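Homocysteine S-methyltransferase (Escherichia coli, PDB 5DMM) catalyses methyl transfer from S-methylmethionine, or less efficiently S-adenosylmethionine, to homocysteine, yielding methionine, with zinc as cofactor. Local coordinates at residues Leu56-Arg60 with Arg103-Glu109. Residue numbers count along the deposited sequence, not the author numbering.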
ATOM      1  N   LEU A  56       5.298 -13.824  -5.953  1.00 16.98           N
ATOM      2  CA  LEU A  56       5.834 -15.076  -5.428  1.00 17.25           C
ATOM      3  C   LEU A  56       7.257 -14.863  -4.905  1.00 18.91           C
ATOM      4  O   LEU A  56       7.628 -15.374  -3.846  1.00 17.44           O
ATOM      5  CB  LEU A  56       5.811 -16.163  -6.503  1.00 17.76           C
ATOM      6  CG  LEU A  56       6.458 -17.498  -6.121  1.00 20.45           C
ATOM      7  CD1 LEU A  56       5.744 -18.127  -4.923  1.00 20.84           C
ATOM      8  CD2 LEU A  56       6.478 -18.450  -7.325  1.00 20.03           C
ATOM      9  N   ASP A  57       8.038 -14.094  -5.654  1.00 15.91           N
ATOM     10  CA  ASP A  57       9.389 -13.695  -5.251  1.00 19.28           C
ATOM     11  C   ASP A  57       9.424 -13.050  -3.858  1.00 18.50           C
ATOM     12  O   ASP A  57      10.289 -13.351  -3.016  1.00 17.33           O
ATOM     13  CB  ASP A  57       9.939 -12.715  -6.286  1.00 20.56           C
ATOM     14  CG  ASP A  57      11.437 -12.741  -6.387  1.00 33.62           C
ATOM     15  OD1 ASP A  57      12.115 -12.923  -5.347  1.00 36.48           O
ATOM     16  OD2 ASP A  57      11.937 -12.570  -7.522  1.00 38.57           O
ATOM     17  N   TYR A  58       8.485 -12.145  -3.617  1.00 16.60           N
ATOM     18  CA  TYR A  58       8.447 -11.458  -2.329  1.00 17.15           C
ATOM     19  C   TYR A  58       7.987 -12.387  -1.204  1.00 17.40           C
ATOM     20  O   TYR A  58       8.515 -12.310  -0.095  1.00 17.67           O
ATOM     21  CB  TYR A  58       7.546 -10.215  -2.400  1.00 15.29           C
ATOM     22  CG  TYR A  58       8.267  -8.994  -2.941  1.00 13.17           C
ATOM     23  CD1 TYR A  58       9.307  -8.412  -2.218  1.00 15.47           C
ATOM     24  CD2 TYR A  58       7.904  -8.416  -4.165  1.00 15.57           C
ATOM     25  CE1 TYR A  58       9.970  -7.306  -2.679  1.00 14.50           C
ATOM     26  CE2 TYR A  58       8.577  -7.291  -4.646  1.00 16.53           C
ATOM     27  CZ  TYR A  58       9.622  -6.753  -3.887  1.00 16.88           C
ATOM     28  OH  TYR A  58      10.316  -5.642  -4.300  1.00 14.54           O
ATOM     29  N   TYR A  59       7.011 -13.254  -1.463  1.00 18.28           N
ATOM     30  CA  TYR A  59       6.615 -14.209  -0.423  1.00 17.84           C
ATOM     31  C   TYR A  59       7.803 -15.117  -0.064  1.00 20.27           C
ATOM     32  O   TYR A  59       7.992 -15.464   1.095  1.00 20.49           O
ATOM     33  CB  TYR A  59       5.418 -15.057  -0.860  1.00 18.77           C
ATOM     34  CG  TYR A  59       4.037 -14.402  -0.810  1.00 16.77           C
ATOM     35  CD1 TYR A  59       3.574 -13.737   0.330  1.00 15.82           C
ATOM     36  CD2 TYR A  59       3.180 -14.497  -1.902  1.00 17.21           C
ATOM     37  CE1 TYR A  59       2.295 -13.169   0.367  1.00 16.16           C
ATOM     38  CE2 TYR A  59       1.898 -13.935  -1.871  1.00 16.09           C
ATOM     39  CZ  TYR A  59       1.468 -13.269  -0.732  1.00 17.69           C
ATOM     40  OH  TYR A  59       0.215 -12.713  -0.691  1.00 16.15           O
ATOM     41  N   ARG A  60       8.603 -15.489  -1.064  1.00 19.07           N
ATOM     42  CA  ARG A  60       9.800 -16.294  -0.833  1.00 23.88           C
ATOM     43  C   ARG A  60      10.821 -15.550   0.019  1.00 22.80           C
ATOM     44  O   ARG A  60      11.488 -16.151   0.859  1.00 24.70           O
ATOM     45  CB  ARG A  60      10.447 -16.711  -2.156  1.00 22.46           C
ATOM     46  CG  ARG A  60       9.706 -17.799  -2.891  1.00 27.89           C
ATOM     47  CD  ARG A  60      10.433 -18.183  -4.177  1.00 27.77           C
ATOM     48  NE  ARG A  60       9.884 -19.416  -4.724  1.00 29.96           N
ATOM     49  CZ  ARG A  60       9.856 -19.710  -6.014  1.00 31.56           C
ATOM     50  NH1 ARG A  60      10.342 -18.849  -6.900  1.00 35.92           N
ATOM     51  NH2 ARG A  60       9.341 -20.865  -6.418  1.00 36.25           N
ATOM     52  N   ARG A 103       0.109 -16.474  -3.789  1.00 19.59           N
ATOM     53  CA  ARG A 103      -0.061 -16.995  -2.437  1.00 18.91           C
ATOM     54  C   ARG A 103      -0.389 -18.489  -2.455  1.00 20.24           C
ATOM     55  O   ARG A 103       0.134 -19.259  -1.642  1.00 21.21           O
ATOM     56  CB  ARG A 103      -1.156 -16.229  -1.697  1.00 18.40           C
ATOM     57  CG  ARG A 103      -1.427 -16.767  -0.292  1.00 20.70           C
ATOM     58  CD  ARG A 103      -2.375 -15.853   0.490  1.00 16.92           C
ATOM     59  NE  ARG A 103      -3.689 -15.756  -0.143  1.00 19.84           N
ATOM     60  CZ  ARG A 103      -4.634 -14.899   0.231  1.00 21.36           C
ATOM     61  NH1 ARG A 103      -4.407 -14.057   1.236  1.00 16.79           N
ATOM     62  NH2 ARG A 103      -5.798 -14.876  -0.405  1.00 17.34           N
ATOM     63  N   GLU A 104      -1.262 -18.897  -3.375  1.00 20.08           N
ATOM     64  CA  GLU A 104      -1.561 -20.320  -3.548  1.00 22.76           C
ATOM     65  C   GLU A 104      -0.283 -21.090  -3.885  1.00 19.44           C
ATOM     66  O   GLU A 104      -0.009 -22.132  -3.291  1.00 20.56           O
ATOM     67  CB  GLU A 104      -2.617 -20.534  -4.640  1.00 22.79           C
ATOM     68  CG  GLU A 104      -3.987 -19.995  -4.279  1.00 26.63           C
ATOM     69  CD  GLU A 104      -4.527 -20.597  -2.996  1.00 29.85           C
ATOM     70  OE1 GLU A 104      -4.846 -21.802  -2.997  1.00 29.27           O
ATOM     71  OE2 GLU A 104      -4.620 -19.876  -1.980  1.00 28.13           O
ATOM     72  N   ALA A 105       0.499 -20.561  -4.828  1.00 19.14           N
ATOM     73  CA  ALA A 105       1.755 -21.184  -5.245  1.00 22.52           C
ATOM     74  C   ALA A 105       2.764 -21.320  -4.107  1.00 23.75           C
ATOM     75  O   ALA A 105       3.411 -22.359  -3.966  1.00 24.87           O
ATOM     76  CB  ALA A 105       2.379 -20.400  -6.394  1.00 22.38           C
ATOM     77  N   TYR A 106       2.909 -20.276  -3.298  1.00 20.48           N
ATOM     78  CA  TYR A 106       3.888 -20.325  -2.232  1.00 19.63           C
ATOM     79  C   TYR A 106       3.450 -21.299  -1.136  1.00 23.87           C
ATOM     80  O   TYR A 106       4.273 -22.022  -0.574  1.00 26.61           O
ATOM     81  CB  TYR A 106       4.133 -18.933  -1.638  1.00 22.38           C
ATOM     82  CG  TYR A 106       5.281 -18.971  -0.663  1.00 21.25           C
ATOM     83  CD1 TYR A 106       6.548 -19.368  -1.080  1.00 23.44           C
ATOM     84  CD2 TYR A 106       5.096 -18.670   0.679  1.00 23.67           C
ATOM     85  CE1 TYR A 106       7.603 -19.431  -0.185  1.00 25.89           C
ATOM     86  CE2 TYR A 106       6.155 -18.735   1.576  1.00 22.26           C
ATOM     87  CZ  TYR A 106       7.398 -19.112   1.134  1.00 25.55           C
ATOM     88  OH  TYR A 106       8.446 -19.183   2.024  1.00 31.61           O
ATOM     89  N   LEU A 107       2.156 -21.321  -0.833  1.00 22.90           N
ATOM     90  CA  LEU A 107       1.654 -22.175   0.242  1.00 23.53           C
ATOM     91  C   LEU A 107       1.644 -23.635  -0.177  1.00 23.11           C
ATOM     92  O   LEU A 107       1.649 -24.524   0.668  1.00 29.50           O
ATOM     93  CB  LEU A 107       0.252 -21.739   0.679  1.00 26.45           C
ATOM     94  CG  LEU A 107       0.203 -20.418   1.438  1.00 21.41           C
ATOM     95  CD1 LEU A 107      -1.232 -19.998   1.696  1.00 27.08           C
ATOM     96  CD2 LEU A 107       0.980 -20.516   2.748  1.00 25.02           C
ATOM     97  N   ALA A 108       1.631 -23.884  -1.478  1.00 22.10           N
ATOM     98  CA  ALA A 108       1.786 -25.249  -1.968  1.00 26.96           C
ATOM     99  C   ALA A 108       3.241 -25.693  -1.747  1.00 29.07           C
ATOM    100  O   ALA A 108       3.506 -26.798  -1.269  1.00 30.59           O
ATOM    101  CB  ALA A 108       1.396 -25.340  -3.442  1.00 25.34           C
ATOM    102  N   GLU A 109       4.170 -24.804  -2.087  1.00 25.84           N
ATOM    103  CA  GLU A 109       5.602 -24.987  -1.856  1.00 24.21           C
ATOM    104  C   GLU A 109       5.947 -25.054  -0.366  1.00 28.48           C
ATOM    105  O   GLU A 109       6.668 -25.952   0.069  1.00 27.98           O
ATOM    106  CB  GLU A 109       6.363 -23.843  -2.539  1.00 26.42           C
ATOM    107  CG  GLU A 109       7.809 -23.624  -2.131  1.00 32.95           C
ATOM    108  CD  GLU A 109       8.411 -22.412  -2.844  1.00 34.08           C
ATOM    109  OE1 GLU A 109       7.817 -21.966  -3.850  1.00 29.38           O
ATOM    110  OE2 GLU A 109       9.461 -21.901  -2.403  1.00 32.01           O
TER
HETATM  111  O   HOH W   1       9.879 -17.011   3.563  1.00 40.79           O
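Two outer helices of the TIM barrel, 48-61 and 85-109, flank strand 65-67 in the chain and pack side by side here near their C-terminal ends. The short segments run in broadly the same direction, with axes 9.4 Å apart at closest approach and crossing at -40°, and their nearest CA atoms are those of L56 and Y106, 6.4 Å apart. L56 begins the contact: its CD1 lies 3.7 Å from CB of Y106 and 4.3 Å from CB of A105. One turn on, Y59 points at the partner helix and is the buried member of the contact, about 13 Å from the bound homocysteine. Its CB sits over the face of the Y106 ring, 4.2 Å from the centroid, in a CH-pi contact, while CE2 packs 3.8 Å from CB of R103. The Y59 hydroxyl continues inward to hydrogen bond with the carbonyl of L117 on strand 117-122, and the R103 guanidinium turns away to a salt bridge with D163. R60 closes the segment at the surface. Its CG approaches CE1 of Y106 at 3.8 Å, and its guanidinium forms a salt bridge with E109, NH2 to OE1 at 3.2 Å; the bonds from NE to OE1 and OE2, both 3.4 Å, are weak. A water bridges the two helices, 3.3 Å from O of R60 and 3.0 Å from OH of Y106, a hydroxyl also hydrogen-bonded to ND2 of N110. Apolar and CH-pi packing around Y106 thus joins the helices, and the exposed R60-E109 pair adds a rather long ionic link at the rim.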